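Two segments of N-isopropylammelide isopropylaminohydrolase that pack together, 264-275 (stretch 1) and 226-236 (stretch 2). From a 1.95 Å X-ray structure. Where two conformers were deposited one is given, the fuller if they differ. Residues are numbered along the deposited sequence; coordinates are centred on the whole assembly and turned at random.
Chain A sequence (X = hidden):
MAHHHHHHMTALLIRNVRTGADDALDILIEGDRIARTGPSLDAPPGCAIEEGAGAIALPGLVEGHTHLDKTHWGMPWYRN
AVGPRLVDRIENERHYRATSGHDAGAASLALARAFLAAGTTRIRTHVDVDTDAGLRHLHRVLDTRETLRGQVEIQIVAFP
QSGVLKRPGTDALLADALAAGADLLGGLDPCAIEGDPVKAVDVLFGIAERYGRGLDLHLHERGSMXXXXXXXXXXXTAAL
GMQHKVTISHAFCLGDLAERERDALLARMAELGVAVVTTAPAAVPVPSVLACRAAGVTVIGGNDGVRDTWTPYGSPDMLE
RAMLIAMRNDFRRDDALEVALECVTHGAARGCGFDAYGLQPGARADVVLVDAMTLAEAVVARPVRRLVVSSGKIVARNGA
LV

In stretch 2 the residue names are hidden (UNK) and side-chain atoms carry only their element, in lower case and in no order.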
# COMPACT_ATOMS: atom_id res chain seq x y z
N ALA A 264 -13.78 -14.05 -15.75
CA ALA A 264 -15.01 -13.27 -15.84
C ALA A 264 -15.09 -12.24 -14.72
O ALA A 264 -15.52 -11.10 -14.93
CB ALA A 264 -16.23 -14.19 -15.82
N LEU A 265 -14.66 -12.62 -13.51
CA LEU A 265 -14.64 -11.65 -12.42
C LEU A 265 -13.57 -10.59 -12.68
O LEU A 265 -13.81 -9.40 -12.47
CB LEU A 265 -14.39 -12.35 -11.09
CG LEU A 265 -15.54 -13.17 -10.51
CD1 LEU A 265 -15.02 -14.04 -9.39
CD2 LEU A 265 -16.62 -12.23 -10.00
N LEU A 266 -12.39 -11.01 -13.13
CA LEU A 266 -11.33 -10.05 -13.40
C LEU A 266 -11.74 -9.08 -14.50
O LEU A 266 -11.41 -7.90 -14.44
CB LEU A 266 -10.05 -10.78 -13.79
CG LEU A 266 -9.33 -11.56 -12.70
CD1 LEU A 266 -8.19 -12.34 -13.36
CD2 LEU A 266 -8.82 -10.62 -11.61
N ALA A 267 -12.47 -9.57 -15.51
CA ALA A 267 -12.94 -8.68 -16.57
C ALA A 267 -13.83 -7.59 -16.00
O ALA A 267 -13.70 -6.42 -16.37
CB ALA A 267 -13.68 -9.48 -17.65
N ARG A 268 -14.71 -7.95 -15.06
CA ARG A 268 -15.59 -6.97 -14.44
C ARG A 268 -14.79 -5.98 -13.61
O ARG A 268 -15.07 -4.77 -13.65
CB ARG A 268 -16.64 -7.66 -13.58
CG ARG A 268 -17.63 -8.47 -14.41
CD ARG A 268 -18.45 -9.39 -13.53
NE ARG A 268 -19.29 -8.65 -12.60
CZ ARG A 268 -19.98 -9.21 -11.62
NH1 ARG A 268 -19.90 -10.52 -11.45
NH2 ARG A 268 -20.72 -8.47 -10.81
N MET A 269 -13.81 -6.47 -12.85
CA MET A 269 -12.96 -5.57 -12.08
C MET A 269 -12.22 -4.59 -12.99
O MET A 269 -12.14 -3.40 -12.68
CB MET A 269 -11.98 -6.39 -11.24
CG MET A 269 -12.70 -7.34 -10.27
SD MET A 269 -11.59 -8.54 -9.53
CE MET A 269 -10.52 -7.42 -8.67
N ALA A 270 -11.68 -5.07 -14.11
CA ALA A 270 -10.99 -4.17 -15.02
C ALA A 270 -11.93 -3.08 -15.52
O ALA A 270 -11.58 -1.89 -15.52
CB ALA A 270 -10.40 -4.95 -16.19
N GLU A 271 -13.13 -3.48 -15.95
CA GLU A 271 -14.13 -2.53 -16.43
C GLU A 271 -14.43 -1.45 -15.39
O GLU A 271 -14.56 -0.27 -15.73
CB GLU A 271 -15.40 -3.29 -16.83
CG GLU A 271 -16.55 -2.41 -17.28
CD GLU A 271 -16.17 -1.52 -18.45
OE1 GLU A 271 -15.46 -2.00 -19.36
OE2 GLU A 271 -16.57 -0.33 -18.46
N LEU A 272 -14.52 -1.83 -14.12
CA LEU A 272 -14.90 -0.89 -13.07
C LEU A 272 -13.71 -0.17 -12.45
O LEU A 272 -13.90 0.61 -11.51
CB LEU A 272 -15.69 -1.63 -11.98
CG LEU A 272 -17.07 -2.09 -12.45
CD1 LEU A 272 -17.68 -3.09 -11.50
CD2 LEU A 272 -17.97 -0.87 -12.59
N GLY A 273 -12.50 -0.40 -12.95
CA GLY A 273 -11.35 0.19 -12.33
C GLY A 273 -11.08 -0.30 -10.92
O GLY A 273 -10.55 0.45 -10.11
N VAL A 274 -11.45 -1.54 -10.62
CA VAL A 274 -11.20 -2.13 -9.31
C VAL A 274 -9.83 -2.80 -9.32
O VAL A 274 -9.58 -3.71 -10.11
CB VAL A 274 -12.29 -3.14 -8.94
CG1 VAL A 274 -11.91 -3.88 -7.66
CG2 VAL A 274 -13.64 -2.45 -8.82
N ALA A 275 -8.93 -2.34 -8.44
CA ALA A 275 -7.61 -2.93 -8.29
C ALA A 275 -7.64 -4.03 -7.23
O ALA A 275 -8.56 -4.12 -6.42
CB ALA A 275 -6.59 -1.85 -7.88
N UNK A 226 -16.25 -16.70 -1.51
CA UNK A 226 -15.56 -15.47 -1.88
C UNK A 226 -16.01 -14.93 -3.23
O UNK A 226 -16.18 -13.72 -3.41
N UNK A 227 -16.23 -15.83 -4.19
CA UNK A 227 -16.70 -15.39 -5.50
C UNK A 227 -18.08 -14.76 -5.41
O UNK A 227 -18.37 -13.78 -6.11
c UNK A 227 -16.72 -16.57 -6.48
N UNK A 228 -18.94 -15.32 -4.56
CA UNK A 228 -20.25 -14.72 -4.33
C UNK A 228 -20.13 -13.32 -3.74
O UNK A 228 -20.79 -12.38 -4.20
c UNK A 228 -24.63 -14.26 -3.08
c UNK A 228 -21.08 -15.62 -3.41
c UNK A 228 -24.55 -13.65 -1.84
o UNK A 228 -25.63 -12.99 -1.31
c UNK A 228 -23.38 -13.68 -1.12
c UNK A 228 -22.28 -14.32 -1.62
c UNK A 228 -23.50 -14.90 -3.59
c UNK A 228 -22.31 -14.94 -2.86
N UNK A 229 -19.31 -13.16 -2.69
CA UNK A 229 -19.18 -11.85 -2.07
C UNK A 229 -18.59 -10.84 -3.05
O UNK A 229 -19.05 -9.69 -3.11
o UNK A 229 -18.96 -12.59 0.23
c UNK A 229 -18.30 -11.93 -0.82
N UNK A 230 -17.58 -11.25 -3.81
CA UNK A 230 -16.98 -10.37 -4.81
C UNK A 230 -18.01 -9.92 -5.84
O UNK A 230 -18.06 -8.74 -6.21
c UNK A 230 -15.82 -11.09 -5.50
c UNK A 230 -15.01 -10.27 -6.52
c UNK A 230 -13.78 -11.03 -6.98
c UNK A 230 -14.62 -8.90 -5.94
N UNK A 231 -18.86 -10.84 -6.31
CA UNK A 231 -19.91 -10.46 -7.25
C UNK A 231 -20.82 -9.40 -6.65
O UNK A 231 -21.19 -8.43 -7.33
c UNK A 231 -21.94 -11.31 -8.49
o UNK A 231 -23.07 -11.56 -8.03
c UNK A 231 -20.71 -11.69 -7.67
o UNK A 231 -21.77 -10.75 -9.58
N UNK A 232 -21.22 -9.59 -5.39
CA UNK A 232 -22.05 -8.60 -4.71
C UNK A 232 -21.37 -7.24 -4.67
O UNK A 232 -22.00 -6.21 -4.97
c UNK A 232 -22.37 -9.05 -3.28
c UNK A 232 -23.62 -10.29 -1.54
c UNK A 232 -24.75 -9.69 -3.68
c UNK A 232 -23.44 -10.11 -3.04
N UNK A 233 -20.09 -7.22 -4.30
CA UNK A 233 -19.34 -5.97 -4.21
C UNK A 233 -19.28 -5.28 -5.58
O UNK A 233 -19.50 -4.07 -5.69
c UNK A 233 -16.83 -7.40 -1.65
c UNK A 233 -18.05 -6.64 -2.17
c UNK A 233 -17.02 -5.06 -3.86
c UNK A 233 -17.94 -6.25 -3.65
N UNK A 234 -18.98 -6.05 -6.63
CA UNK A 234 -18.87 -5.46 -7.96
C UNK A 234 -20.23 -4.97 -8.47
O UNK A 234 -20.31 -3.94 -9.15
c UNK A 234 -16.85 -6.95 -8.60
c UNK A 234 -18.27 -6.48 -8.93
c UNK A 234 -16.39 -8.03 -9.57
c UNK A 234 -15.87 -5.78 -8.61
N UNK A 235 -21.31 -5.71 -8.17
CA UNK A 235 -22.65 -5.25 -8.52
C UNK A 235 -22.93 -3.88 -7.92
O UNK A 235 -23.43 -2.97 -8.60
o UNK A 235 -26.18 -7.55 -8.26
c UNK A 235 -23.70 -6.24 -8.02
c UNK A 235 -25.15 -8.19 -8.44
c UNK A 235 -23.86 -7.49 -8.82
n UNK A 235 -25.09 -9.51 -8.29
N UNK A 236 -22.65 -3.72 -6.63
CA UNK A 236 -22.90 -2.46 -5.96
C UNK A 236 -22.00 -1.36 -6.52
O UNK A 236 -22.45 -0.22 -6.72
c UNK A 236 -23.51 -1.69 -3.60
n UNK A 236 -25.84 -1.00 -3.12
c UNK A 236 -26.69 -0.30 -3.87
n UNK A 236 -27.42 0.66 -3.33
c UNK A 236 -22.69 -2.63 -4.45
n UNK A 236 -26.83 -0.58 -5.17
c UNK A 236 -24.99 -2.07 -3.63

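Position 226 has no side-chain atoms beyond CA, which makes it Gly 226; nothing of stretch 1 comes near it. Position 227 carries one carbon, a lone CB, and so is Ala 227. Its CB lies 4.2 Å from CD1 of Leu 265, an apolar contact at the start of the interface.

At position 228 one carbon leads to a six-carbon ring bearing an oxygen, the signature of a phenol: Tyr 228. Its CA-to-CB bond points away, and the ring stays clear of stretch 1. Position 229 has one carbon and one oxygen, hence Ser 229, also out of reach; its hydroxyl is hydrogen-bonded elsewhere in the structure.

Position 230 shows four carbons forked at the second, which identifies Leu 230. Its CA-to-CB bond points toward stretch 1, and its CD2 lies 4.1 Å from CD1 of Leu 265 and 4.2 Å from SD of Met 269.

At position 231 two carbons end in two oxygens. The count fits a carboxylate, and one oxygen approaches NH1 of Arg 268 to 2.7 Å, as expected for an acid: Asp 231. That atom, OD1, accepts hydrogen bonds from Arg 268 NH1 (2.7 Å, 144°) and Arg 268 NH2 (2.8 Å, 136°), forming a salt bridge near the guanidinium plane.

Position 232 again has four carbons forked at the second, giving Leu 232, directed away from stretch 1. Position 233 also has four, but forked at the first with one arm two carbons long: Ile 233, whose side chain makes no contact here.

Position 234 returns to the fork at the second of four carbons, Leu 234. Its CD1 lies 3.8 Å from CG of Met 269 and 4.2 Å from CD2 of Leu 265, while its CD2 is 4.0 Å from CG2 of Val 274.

Position 235 has three carbons, the third carrying one oxygen and one nitrogen: Gln 235. Its NE2 donates to Asp 231 OD2 (2.9 Å, 148°), leaving OD1 to the arginine. Position 236, with three carbons, a nitrogen, then a carbon bearing two more nitrogens, is Arg 236, out of reach.

The helices run in nearly the same direction, 25° apart, with axes 10.7 Å apart at closest approach, and the contact buries 444 Å². Leu 234, with the largest covered area, is a knob among Leu 265, Arg 268, Met 269 and Leu 272. Its CD1 lies over one guanidinium face of Arg 268, so the salt bridge borders the apolar packing.

Stretch 2, residues 226-236: GAYSLDLILQR
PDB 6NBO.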